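1-carboxybiuret hydrolase subunit AtzE (Pseudomonas sp., PDB 6C62) hydrolyses 1-carboxybiuret to urea-1,3-dicarboxylate and ammonia in atrazine degradation, working as the amidase-family subunit of a heterotetramer with AtzG. Local coordinates at residues G87-R92 / N131-G135; E122-G126 / T199-V203; R256-G262 / A285-W291; W263-N267 / L399-V404. The contacts are given in a common frame with arbitrary orientation. Numbering follows the deposited sequence.

Interaction 1 (G87-R92 / N131-G135); sequences GSKINR and NTHYG
An Asx turn between strands 130-131 and 135-139 packs on the irregular segment 87-92. CA pairs follow the same order along both: G87-N131 at 7.3 Å, K89-H133 at 6.9 Å. N131 (chi1 t) opens the turn: its OD1 accepts from H133 N (2.8 Å) and Y134 N (3.0 Å), while its ND2 donates to G87 O (2.9 Å). Positive phi (66°) favours glycine at G87; a CB would sit 3.4 Å from N131 ND2. T132-Y134 are helical in phi/psi. H133 (chi1 m) lays one ring face against K89 CG, 3.9 Å from the centroid (CH-pi); water 1 links H133 ND1 (2.6 Å) to K89 NZ (3.1 Å), and H133 NE2 bonds E122. The probable active site is near, G87 about 8 Å from the K74 side chain and N131 about 9 Å from S150. Before G135, whose phi/psi (87/159) would jam a CB against Y134 O, Y134 (chi1 m) brings OH between two partners, donating to S88 O (2.7 Å) and accepting from R92 NE (3.1 Å).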
loop_
_atom_site.group_PDB
_atom_site.type_symbol
_atom_site.label_atom_id
_atom_site.label_comp_id
_atom_site.label_asym_id
_atom_site.label_seq_id
_atom_site.Cartn_x
_atom_site.Cartn_y
_atom_site.Cartn_z
ATOM N N GLY A 87 21.722 2.912 15.389
ATOM C CA GLY A 87 21.631 3.309 16.783
ATOM C C GLY A 87 21.369 2.211 17.820
ATOM O O GLY A 87 21.057 2.532 18.965
ATOM N N SER A 88 21.493 0.936 17.410
ATOM C CA SER A 88 21.097 -0.168 18.188
ATOM C C SER A 88 22.293 -0.950 18.664
ATOM O O SER A 88 23.404 -0.862 18.093
ATOM C CB SER A 88 20.184 -1.102 17.392
ATOM O OG SER A 88 20.975 -1.907 16.472
ATOM N N LYS A 89 22.076 -1.714 19.729
ATOM C CA LYS A 89 23.005 -2.771 20.036
ATOM C C LYS A 89 22.646 -4.098 19.416
ATOM O O LYS A 89 23.553 -4.877 19.128
ATOM C CB LYS A 89 23.320 -2.846 21.528
ATOM C CG LYS A 89 22.260 -3.248 22.447
ATOM C CD LYS A 89 22.879 -3.395 23.846
ATOM C CE LYS A 89 21.823 -4.019 24.726
ATOM N NZ LYS A 89 22.172 -3.755 26.144
ATOM N N ILE A 90 21.353 -4.308 19.117
ATOM C CA ILE A 90 20.884 -5.487 18.415
ATOM C C ILE A 90 21.624 -5.779 17.115
ATOM O O ILE A 90 21.950 -6.904 16.828
ATOM C CB ILE A 90 19.368 -5.374 18.203
ATOM C CG1 ILE A 90 18.659 -5.768 19.497
ATOM C CG2 ILE A 90 18.873 -6.358 17.134
ATOM C CD1 ILE A 90 17.225 -5.367 19.553
ATOM N N ASN A 91 21.890 -4.755 16.323
ATOM C CA ASN A 91 22.545 -4.932 15.020
ATOM C C ASN A 91 24.062 -5.220 15.117
ATOM O O ASN A 91 24.654 -5.530 14.079
ATOM C CB ASN A 91 22.354 -3.723 14.116
ATOM C CG ASN A 91 20.939 -3.628 13.529
ATOM O OD1 ASN A 91 20.043 -4.332 13.963
ATOM N ND2 ASN A 91 20.753 -2.714 12.562
ATOM N N ARG A 92 24.653 -5.216 16.305
ATOM C CA ARG A 92 26.142 -5.275 16.372
ATOM C C ARG A 92 26.733 -6.539 15.760
ATOM O O ARG A 92 27.769 -6.464 15.138
ATOM C CB ARG A 92 26.681 -5.173 17.802
ATOM C CG ARG A 92 26.616 -3.765 18.380
ATOM C CD ARG A 92 26.691 -3.800 19.884
ATOM N NE ARG A 92 26.574 -2.476 20.438
ATOM C CZ ARG A 92 26.576 -2.232 21.751
ATOM N NH1 ARG A 92 26.726 -3.257 22.635
ATOM N NH2 ARG A 92 26.527 -0.978 22.150
ATOM N N ASN A 131 20.545 8.465 23.282
ATOM C CA ASN A 131 20.709 7.052 23.035
ATOM C C ASN A 131 21.294 6.400 24.301
ATOM O O ASN A 131 22.447 6.745 24.753
ATOM C CB ASN A 131 21.621 6.866 21.813
ATOM C CG ASN A 131 21.688 5.394 21.355
ATOM O OD1 ASN A 131 22.049 4.474 22.160
ATOM N ND2 ASN A 131 21.322 5.140 20.096
ATOM N N THR A 132 20.571 5.455 24.879
ATOM C CA THR A 132 21.050 4.776 26.100
ATOM C C THR A 132 22.352 3.947 25.868
ATOM O O THR A 132 23.200 3.895 26.732
ATOM C CB THR A 132 19.936 3.884 26.716
ATOM O OG1 THR A 132 18.819 4.690 27.029
ATOM C CG2 THR A 132 20.363 3.129 28.002
ATOM N N HIS A 133 22.537 3.341 24.710
ATOM C CA HIS A 133 23.639 2.445 24.484
ATOM C C HIS A 133 24.906 3.271 24.172
ATOM O O HIS A 133 25.976 2.971 24.708
ATOM C CB HIS A 133 23.401 1.512 23.318
ATOM C CG HIS A 133 22.033 0.910 23.243
ATOM N ND1 HIS A 133 21.486 0.175 24.259
ATOM C CD2 HIS A 133 21.116 0.912 22.239
ATOM C CE1 HIS A 133 20.286 -0.241 23.909
ATOM N NE2 HIS A 133 20.036 0.191 22.674
ATOM N N TYR A 134 24.784 4.283 23.300
ATOM C CA TYR A 134 25.906 5.034 22.795
ATOM C C TYR A 134 26.132 6.390 23.471
ATOM O O TYR A 134 27.103 7.061 23.163
ATOM C CB TYR A 134 25.776 5.207 21.253
ATOM C CG TYR A 134 25.808 3.890 20.592
ATOM C CD1 TYR A 134 26.972 3.173 20.510
ATOM C CD2 TYR A 134 24.648 3.289 20.153
ATOM C CE1 TYR A 134 26.986 1.902 19.897
ATOM C CE2 TYR A 134 24.657 2.054 19.599
ATOM C CZ TYR A 134 25.827 1.348 19.490
ATOM O OH TYR A 134 25.801 0.084 18.966
ATOM N N GLY A 135 25.214 6.791 24.329
ATOM C CA GLY A 135 25.220 8.079 24.956
ATOM C C GLY A 135 24.529 9.155 24.120
ATOM O O GLY A 135 24.350 8.988 22.887
HETATM O O HOH W 1 22.334 -0.709 26.596
#

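Interaction 2 (E122-G126 / T199-V203); sequences EFAYG and TYPFV
Two irregular loops meet here beside the probable Ser-cisSer-Lys catalytic centre of the amidase fold, the A124 side chain about 4 Å from that of S150 and about 5 Å from that of K74. F123 (59/20) and A124 (73/9) both take left-handed backbone angles, which bend segment 122-126 into a hollow. F202 (chi1 t) fills it: its ring lies with one face against A124 C and Y125 N, its CD2 is 3.9 Å from A124 CB, and its CZ is 3.5 Å from Y125 CD1. The Y125 ring (chi1 t) walls this hollow obliquely, planes at 48°. The A124 and F202 CA atoms are 6.4 Å apart. A second, shallower fit pairs F123 (chi1 m) with Y200 (chi1 t), nearly parallel rings slid apart, centroids 5.5 Å apart; F123 CD1 lies 3.7 Å from Y200 CE1. F332 of helix 329-336 packs on both F123 and F202, while an AtzG side chain meets Y200. Between the two fits, water 2 donates to F123 O (3.0 Å) and P201 O (2.7 Å).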
loop_
_atom_site.group_PDB
_atom_site.type_symbol
_atom_site.label_atom_id
_atom_site.label_comp_id
_atom_site.label_asym_id
_atom_site.label_seq_id
_atom_site.Cartn_x
_atom_site.Cartn_y
_atom_site.Cartn_z
ATOM N N GLU A 122 17.891 5.083 18.640
ATOM C CA GLU A 122 17.841 3.667 18.209
ATOM C C GLU A 122 16.693 3.407 17.259
ATOM O O GLU A 122 15.572 3.708 17.551
ATOM C CB GLU A 122 17.720 2.727 19.406
ATOM C CG GLU A 122 17.504 1.304 18.940
ATOM C CD GLU A 122 17.335 0.300 20.056
ATOM O OE1 GLU A 122 16.130 0.085 20.438
ATOM O OE2 GLU A 122 18.359 -0.327 20.469
ATOM N N PHE A 123 17.017 2.830 16.108
ATOM C CA PHE A 123 16.058 2.445 15.104
ATOM C C PHE A 123 15.235 3.588 14.587
ATOM O O PHE A 123 14.170 3.380 14.018
ATOM C CB PHE A 123 15.194 1.228 15.573
ATOM C CG PHE A 123 15.952 -0.071 15.684
ATOM C CD1 PHE A 123 16.860 -0.466 14.738
ATOM C CD2 PHE A 123 15.740 -0.931 16.759
ATOM C CE1 PHE A 123 17.520 -1.693 14.857
ATOM C CE2 PHE A 123 16.375 -2.130 16.869
ATOM C CZ PHE A 123 17.278 -2.522 15.910
ATOM N N ALA A 124 15.750 4.810 14.780
ATOM C CA ALA A 124 15.176 6.045 14.277
ATOM C C ALA A 124 13.902 6.486 15.001
ATOM O O ALA A 124 13.312 7.433 14.548
ATOM C CB ALA A 124 14.923 5.960 12.770
ATOM N N TYR A 125 13.494 5.875 16.106
ATOM C CA TYR A 125 12.241 6.270 16.788
ATOM C C TYR A 125 12.525 7.230 17.940
ATOM O O TYR A 125 12.814 6.802 19.063
ATOM C CB TYR A 125 11.500 5.039 17.325
ATOM C CG TYR A 125 9.976 5.169 17.557
ATOM C CD1 TYR A 125 9.247 6.312 17.206
ATOM C CD2 TYR A 125 9.256 4.093 18.067
ATOM C CE1 TYR A 125 7.885 6.388 17.402
ATOM C CE2 TYR A 125 7.840 4.146 18.207
ATOM C CZ TYR A 125 7.166 5.302 17.872
ATOM O OH TYR A 125 5.793 5.409 18.067
ATOM N N GLY A 126 12.508 8.510 17.665
ATOM C CA GLY A 126 12.813 9.542 18.704
ATOM C C GLY A 126 13.220 10.847 18.083
ATOM O O GLY A 126 13.668 10.857 16.927
ATOM N N THR A 199 19.953 1.306 3.135
ATOM C CA THR A 199 19.731 1.931 4.422
ATOM C C THR A 199 18.822 1.073 5.309
ATOM O O THR A 199 17.994 0.271 4.827
ATOM C CB THR A 199 19.159 3.356 4.334
ATOM O OG1 THR A 199 17.811 3.325 3.830
ATOM C CG2 THR A 199 20.059 4.224 3.422
ATOM N N TYR A 200 19.013 1.201 6.618
ATOM C CA TYR A 200 18.179 0.450 7.569
ATOM C C TYR A 200 16.837 1.207 7.752
ATOM O O TYR A 200 16.824 2.384 8.160
ATOM C CB TYR A 200 18.946 0.259 8.897
ATOM C CG TYR A 200 18.287 -0.805 9.750
ATOM C CD1 TYR A 200 17.163 -0.511 10.491
ATOM C CD2 TYR A 200 18.744 -2.101 9.740
ATOM C CE1 TYR A 200 16.528 -1.506 11.217
ATOM C CE2 TYR A 200 18.112 -3.122 10.452
ATOM C CZ TYR A 200 17.021 -2.822 11.209
ATOM O OH TYR A 200 16.394 -3.831 11.978
ATOM N N PRO A 201 15.724 0.574 7.447
ATOM C CA PRO A 201 14.448 1.278 7.457
ATOM C C PRO A 201 13.753 1.404 8.818
ATOM O O PRO A 201 14.177 0.809 9.844
ATOM C CB PRO A 201 13.590 0.433 6.533
ATOM C CG PRO A 201 14.069 -0.927 6.765
ATOM C CD PRO A 201 15.547 -0.824 7.062
ATOM N N PHE A 202 12.765 2.275 8.835
ATOM C CA PHE A 202 11.963 2.517 10.048
ATOM C C PHE A 202 10.511 2.325 9.632
ATOM O O PHE A 202 9.869 1.359 10.062
ATOM C CB PHE A 202 12.318 3.903 10.611
ATOM C CG PHE A 202 11.450 4.394 11.742
ATOM C CD1 PHE A 202 10.950 3.494 12.733
ATOM C CD2 PHE A 202 11.162 5.748 11.848
ATOM C CE1 PHE A 202 10.160 3.945 13.774
ATOM C CE2 PHE A 202 10.350 6.232 12.923
ATOM C CZ PHE A 202 9.865 5.320 13.875
ATOM N N VAL A 203 10.001 3.210 8.801
ATOM C CA VAL A 203 8.593 3.157 8.301
ATOM C C VAL A 203 8.677 3.166 6.781
ATOM O O VAL A 203 8.937 4.190 6.161
ATOM C CB VAL A 203 7.789 4.359 8.813
ATOM C CG1 VAL A 203 6.321 4.319 8.366
ATOM C CG2 VAL A 203 7.922 4.501 10.317
HETATM O O HOH W 2 13.851 0.840 12.498
#

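Interaction 3 (R256-G262 / A285-W291); sequences RIGVLGG and ASEVVMW
V259, L260 and A285 bury the largest areas where strands 257-260 and 288-289 lie side by side in parallel, the two ends of a beta-alpha-beta crossover. V259 pairs with V288 (CA-CA 4.8 Å) and L260 with V289 (4.9 Å). The backbone of V259 sits between two residues of the partner, as parallel pairing requires: V259 N donates to E287 O (2.9 Å) and V259 O accepts from V289 N (2.8 Å). The next rung is G261 N to V289 O, 2.9 Å. On the face shared with V288, V259 (chi1 t) brings CG2 to 4.0 Å from A285 CB; A285 precedes the strand and also presses its CB against I257 CG2 (3.8 Å). On the face shared with V289, L260 (m, t) sets CD1 3.8 Å from W291 CE3. A CB on G258 or G261 would clash with V289 or V288, so glycine permits the close approach. Water 3 extends the pairing, donating to G261 O (2.7 Å) and accepting from W291 N (2.9 Å). At the other end R256 NH2 forms a salt bridge with E287 OE1 (3.2 Å), while R256 NH1 bonds D363 O. Strand 288-289 is outermost in this chain's sheet, and strand 366-370 flanks 257-260 on its other side. Crossover helix 270-283 covers V259, whereas helix 340-360 packs on V289 and W291.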
loop_
_atom_site.group_PDB
_atom_site.type_symbol
_atom_site.label_atom_id
_atom_site.label_comp_id
_atom_site.label_asym_id
_atom_site.label_seq_id
_atom_site.Cartn_x
_atom_site.Cartn_y
_atom_site.Cartn_z
ATOM N N ARG A 256 3.857 32.819 -4.964
ATOM C CA ARG A 256 2.842 32.992 -3.938
ATOM C C ARG A 256 3.304 32.300 -2.633
ATOM O O ARG A 256 3.474 31.070 -2.583
ATOM C CB ARG A 256 1.478 32.503 -4.447
ATOM C CG ARG A 256 0.361 33.445 -3.927
ATOM C CD ARG A 256 -1.088 33.053 -4.282
ATOM N NE ARG A 256 -2.015 33.638 -3.287
ATOM C CZ ARG A 256 -3.188 33.137 -2.893
ATOM N NH1 ARG A 256 -3.670 32.006 -3.393
ATOM N NH2 ARG A 256 -3.905 33.802 -1.989
ATOM N N ILE A 257 3.598 33.103 -1.613
ATOM C CA ILE A 257 4.193 32.572 -0.376
ATOM C C ILE A 257 3.263 32.888 0.767
ATOM O O ILE A 257 2.866 34.023 0.945
ATOM C CB ILE A 257 5.623 33.131 -0.127
ATOM C CG1 ILE A 257 6.469 33.047 -1.412
ATOM C CG2 ILE A 257 6.318 32.438 1.073
ATOM C CD1 ILE A 257 7.957 33.280 -1.225
ATOM N N GLY A 258 2.899 31.884 1.541
ATOM C CA GLY A 258 2.044 32.044 2.685
ATOM C C GLY A 258 2.602 31.529 3.986
ATOM O O GLY A 258 3.573 30.761 4.011
ATOM N N VAL A 259 1.973 31.963 5.071
ATOM C CA VAL A 259 2.333 31.575 6.422
ATOM C C VAL A 259 1.247 30.670 6.992
ATOM O O VAL A 259 0.064 31.047 6.982
ATOM C CB VAL A 259 2.443 32.821 7.340
ATOM C CG1 VAL A 259 2.843 32.449 8.738
ATOM C CG2 VAL A 259 3.440 33.797 6.811
ATOM N N LEU A 260 1.621 29.481 7.490
ATOM C CA LEU A 260 0.628 28.536 8.001
ATOM C C LEU A 260 0.101 29.001 9.336
ATOM O O LEU A 260 0.861 29.459 10.144
ATOM C CB LEU A 260 1.171 27.113 8.127
ATOM C CG LEU A 260 1.559 26.434 6.817
ATOM C CD1 LEU A 260 2.013 25.018 7.089
ATOM C CD2 LEU A 260 0.370 26.426 5.861
ATOM N N GLY A 261 -1.206 28.909 9.545
ATOM C CA GLY A 261 -1.807 29.243 10.808
ATOM C C GLY A 261 -2.353 28.017 11.484
ATOM O O GLY A 261 -1.918 26.882 11.196
ATOM N N GLY A 262 -3.336 28.251 12.344
ATOM C CA GLY A 262 -4.022 27.207 13.113
ATOM C C GLY A 262 -3.065 26.311 13.881
ATOM O O GLY A 262 -2.359 26.809 14.749
ATOM N N ALA A 285 5.733 37.260 2.539
ATOM C CA ALA A 285 4.534 36.472 2.800
ATOM C C ALA A 285 3.739 37.172 3.854
ATOM O O ALA A 285 4.272 37.455 4.924
ATOM C CB ALA A 285 4.883 35.094 3.317
ATOM N N SER A 286 2.475 37.460 3.564
ATOM C CA SER A 286 1.600 38.128 4.569
ATOM C C SER A 286 0.304 37.408 4.845
ATOM O O SER A 286 -0.215 37.538 5.953
ATOM C CB SER A 286 1.297 39.549 4.168
ATOM O OG SER A 286 0.937 39.588 2.801
ATOM N N GLU A 287 -0.192 36.620 3.891
ATOM C CA GLU A 287 -1.404 35.847 4.084
ATOM C C GLU A 287 -1.210 34.638 4.999
ATOM O O GLU A 287 -0.225 33.919 4.874
ATOM C CB GLU A 287 -1.940 35.395 2.757
ATOM C CG GLU A 287 -3.016 36.302 2.217
ATOM C CD GLU A 287 -3.561 35.796 0.902
ATOM O OE1 GLU A 287 -4.463 34.905 0.947
ATOM O OE2 GLU A 287 -3.062 36.306 -0.148
ATOM N N VAL A 288 -2.145 34.444 5.915
ATOM C CA VAL A 288 -2.193 33.273 6.790
ATOM C C VAL A 288 -3.032 32.211 6.048
ATOM O O VAL A 288 -4.096 32.506 5.530
ATOM C CB VAL A 288 -2.741 33.636 8.166
ATOM C CG1 VAL A 288 -2.997 32.395 9.012
ATOM C CG2 VAL A 288 -1.788 34.591 8.881
ATOM N N VAL A 289 -2.517 31.005 5.938
ATOM C CA VAL A 289 -3.112 29.925 5.165
ATOM C C VAL A 289 -3.357 28.733 6.143
ATOM O O VAL A 289 -2.500 28.422 6.979
ATOM C CB VAL A 289 -2.108 29.446 4.103
ATOM C CG1 VAL A 289 -2.622 28.256 3.324
ATOM C CG2 VAL A 289 -1.762 30.551 3.182
ATOM N N MET A 290 -4.510 28.065 6.031
ATOM C CA MET A 290 -4.761 26.854 6.826
ATOM C C MET A 290 -4.331 25.614 6.033
ATOM O O MET A 290 -4.699 25.440 4.907
ATOM C CB MET A 290 -6.218 26.762 7.273
ATOM C CG MET A 290 -6.604 28.033 8.072
ATOM S SD MET A 290 -5.579 28.309 9.585
ATOM C CE MET A 290 -6.617 27.307 10.656
ATOM N N TRP A 291 -3.528 24.779 6.658
ATOM C CA TRP A 291 -3.141 23.482 6.099
ATOM C C TRP A 291 -4.336 22.555 6.345
ATOM O O TRP A 291 -4.938 22.590 7.429
ATOM C CB TRP A 291 -1.898 22.998 6.822
ATOM C CG TRP A 291 -1.296 21.712 6.315
ATOM C CD1 TRP A 291 -1.618 20.473 6.726
ATOM C CD2 TRP A 291 -0.237 21.563 5.396
ATOM N NE1 TRP A 291 -0.835 19.556 6.112
ATOM C CE2 TRP A 291 0.016 20.197 5.271
ATOM C CE3 TRP A 291 0.528 22.452 4.658
ATOM C CZ2 TRP A 291 0.992 19.688 4.462
ATOM C CZ3 TRP A 291 1.509 21.947 3.809
ATOM C CH2 TRP A 291 1.740 20.569 3.716
HETATM O O HOH W 3 -3.034 25.024 9.550
#

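Interaction 4 (W263-N267 / L399-V404); sequences WFRDN and LLTQPV
A single helical turn, 263-266, rests against L399-V404, a segment with helical phi/psi that leads into helix 402-407. The closest CA pairs are F264-L400 (6.2 Å) and N267-L399 (7.0 Å). W263 (chi1 t) has its CA-to-CB bond toward the partner, and its NE1 donates to L399 O at 2.8 Å, the one hydrogen bond between the segments. The same ring packs CZ2 on L399 CD2 (3.9 Å), while NE1 lies 3.7 Å from P403 CG. F264 (chi1 m) turns its ring edge to L400 O, with CE1 3.3 Å away; that carbonyl is hydrogen-bonded to Q429. The F264 ring also meets L400 through CD1-CD2 (3.9 Å), and its CZ approaches P403 CG (4.1 Å) and V404 CG2 (4.2 Å). N267 then leaves the helix, yet stays tied to its start: both N267 N (3.0 Å) and N267 ND2 (2.9 Å) donate to W263 O. L400 (m, t) wedges between these residues, its CD2 4.1 Å from W263 O and 3.9 Å from N267 CB. N267 O, buried without a polar partner, faces L400 CD1 at 3.8 Å. F264 and L400 also touch A369 and P370 of strand 366-370, and V404 touches I431 of strand 426-432. Helix 263-266, following strand 257-260, thus packs on the turn leading into helix 402-407, which precedes strand 411-416, over the central mixed sheet of the amidase fold.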
loop_
_atom_site.group_PDB
_atom_site.type_symbol
_atom_site.label_atom_id
_atom_site.label_comp_id
_atom_site.label_asym_id
_atom_site.label_seq_id
_atom_site.Cartn_x
_atom_site.Cartn_y
_atom_site.Cartn_z
ATOM N N TRP A 263 -3.022 25.020 13.530
ATOM C CA TRP A 263 -2.137 24.036 14.180
ATOM C C TRP A 263 -0.693 24.553 14.291
ATOM O O TRP A 263 -0.036 24.384 15.319
ATOM C CB TRP A 263 -2.126 22.733 13.352
ATOM C CG TRP A 263 -1.147 21.711 13.807
ATOM C CD1 TRP A 263 0.092 21.484 13.286
ATOM C CD2 TRP A 263 -1.318 20.766 14.853
ATOM N NE1 TRP A 263 0.710 20.457 13.965
ATOM C CE2 TRP A 263 -0.138 20.004 14.933
ATOM C CE3 TRP A 263 -2.345 20.499 15.737
ATOM C CZ2 TRP A 263 0.032 18.978 15.878
ATOM C CZ3 TRP A 263 -2.184 19.469 16.657
ATOM C CH2 TRP A 263 -0.994 18.746 16.741
ATOM N N PHE A 264 -0.223 25.181 13.226
ATOM C CA PHE A 264 1.148 25.640 13.128
ATOM C C PHE A 264 1.449 26.953 13.901
ATOM O O PHE A 264 2.642 27.329 14.066
ATOM C CB PHE A 264 1.542 25.768 11.677
ATOM C CG PHE A 264 1.559 24.468 10.953
ATOM C CD1 PHE A 264 2.703 23.664 10.976
ATOM C CD2 PHE A 264 0.426 23.997 10.301
ATOM C CE1 PHE A 264 2.699 22.450 10.310
ATOM C CE2 PHE A 264 0.426 22.773 9.642
ATOM C CZ PHE A 264 1.570 22.024 9.650
ATOM N N ARG A 265 0.399 27.609 14.382
ATOM C CA ARG A 265 0.545 28.704 15.361
ATOM C C ARG A 265 0.297 28.259 16.791
ATOM O O ARG A 265 1.085 28.602 17.725
ATOM C CB ARG A 265 -0.407 29.829 15.000
ATOM C CG ARG A 265 -0.132 31.065 15.843
ATOM C CD ARG A 265 -0.820 32.275 15.257
ATOM N NE ARG A 265 -0.728 33.434 16.159
ATOM C CZ ARG A 265 0.367 34.190 16.302
ATOM N NH1 ARG A 265 1.515 33.938 15.629
ATOM N NH2 ARG A 265 0.306 35.243 17.109
ATOM N N ASP A 266 -0.775 27.497 16.985
ATOM C CA ASP A 266 -1.157 26.947 18.294
ATOM C C ASP A 266 -0.052 26.082 18.929
ATOM O O ASP A 266 0.041 26.024 20.164
ATOM C CB ASP A 266 -2.355 26.010 18.167
ATOM C CG ASP A 266 -3.657 26.709 17.697
ATOM O OD1 ASP A 266 -3.713 27.967 17.607
ATOM O OD2 ASP A 266 -4.604 25.935 17.306
ATOM N N ASN A 267 0.733 25.355 18.105
ATOM C CA ASN A 267 1.799 24.519 18.618
ATOM C C ASN A 267 3.203 25.166 18.487
ATOM O O ASN A 267 4.228 24.486 18.554
ATOM C CB ASN A 267 1.735 23.152 17.963
ATOM C CG ASN A 267 0.456 22.418 18.303
ATOM O OD1 ASN A 267 0.306 21.882 19.390
ATOM N ND2 ASN A 267 -0.490 22.415 17.383
ATOM N N LEU A 399 5.802 17.919 16.576
ATOM C CA LEU A 399 4.423 18.395 16.373
ATOM C C LEU A 399 4.183 19.151 15.031
ATOM O O LEU A 399 3.122 19.025 14.417
ATOM C CB LEU A 399 4.029 19.326 17.563
ATOM C CG LEU A 399 3.620 18.654 18.885
ATOM C CD1 LEU A 399 3.516 19.690 19.997
ATOM C CD2 LEU A 399 2.316 17.887 18.805
ATOM N N LEU A 400 5.136 19.989 14.653
ATOM C CA LEU A 400 5.061 20.835 13.475
ATOM C C LEU A 400 5.615 20.175 12.189
ATOM O O LEU A 400 5.283 20.589 11.080
ATOM C CB LEU A 400 5.812 22.118 13.717
ATOM C CG LEU A 400 5.305 22.894 14.951
ATOM C CD1 LEU A 400 6.203 24.083 15.289
ATOM C CD2 LEU A 400 3.867 23.339 14.720
ATOM N N THR A 401 6.440 19.153 12.348
ATOM C CA THR A 401 7.058 18.461 11.213
ATOM C C THR A 401 6.170 17.320 10.691
ATOM O O THR A 401 6.098 17.069 9.475
ATOM C CB THR A 401 8.448 17.899 11.581
ATOM O OG1 THR A 401 8.391 17.192 12.823
ATOM C CG2 THR A 401 9.408 18.988 11.731
ATOM N N GLN A 402 5.536 16.620 11.613
ATOM C CA GLN A 402 4.854 15.369 11.331
ATOM C C GLN A 402 3.709 15.452 10.292
ATOM O O GLN A 402 3.613 14.587 9.444
ATOM C CB GLN A 402 4.404 14.701 12.649
ATOM C CG GLN A 402 3.974 13.250 12.480
ATOM C CD GLN A 402 4.085 12.403 13.738
ATOM O OE1 GLN A 402 4.118 12.941 14.836
ATOM N NE2 GLN A 402 4.255 11.087 13.591
ATOM N N PRO A 403 2.903 16.514 10.307
ATOM C CA PRO A 403 1.835 16.610 9.257
ATOM C C PRO A 403 2.398 16.765 7.836
ATOM O O PRO A 403 1.780 16.317 6.878
ATOM C CB PRO A 403 1.084 17.898 9.644
ATOM C CG PRO A 403 1.421 18.156 11.114
ATOM C CD PRO A 403 2.811 17.615 11.284
ATOM N N VAL A 404 3.561 17.358 7.699
ATOM C CA VAL A 404 4.101 17.732 6.389
ATOM C C VAL A 404 4.797 16.571 5.664
ATOM O O VAL A 404 4.559 16.322 4.465
ATOM C CB VAL A 404 5.086 18.925 6.544
ATOM C CG1 VAL A 404 5.659 19.305 5.192
ATOM C CG2 VAL A 404 4.393 20.111 7.240
#

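In the fold
Interactions 2 and 4 are buried; 1 and 3 reach the surface, on opposite sides of the chain's centre. The four form two touching pairs. Interactions 1 and 2 lie on the side of the probable catalytic residues, joined by a probable hydrogen bond from H133 NE2 to E122 OE2 (2.8 Å) and by S88 packing on F123. Interactions 3 and 4 lie away from the annotated sites: helix 263-266 follows strand 257-260, and W291 packs on F264 and V404. Chemistry follows place. Side-chain hydrogen bonds dominate interaction 1, backbone bonds interaction 3, whereas interaction 2 is aromatic with a single bridging water and interaction 4 apolar around one indole N-H hydrogen bond.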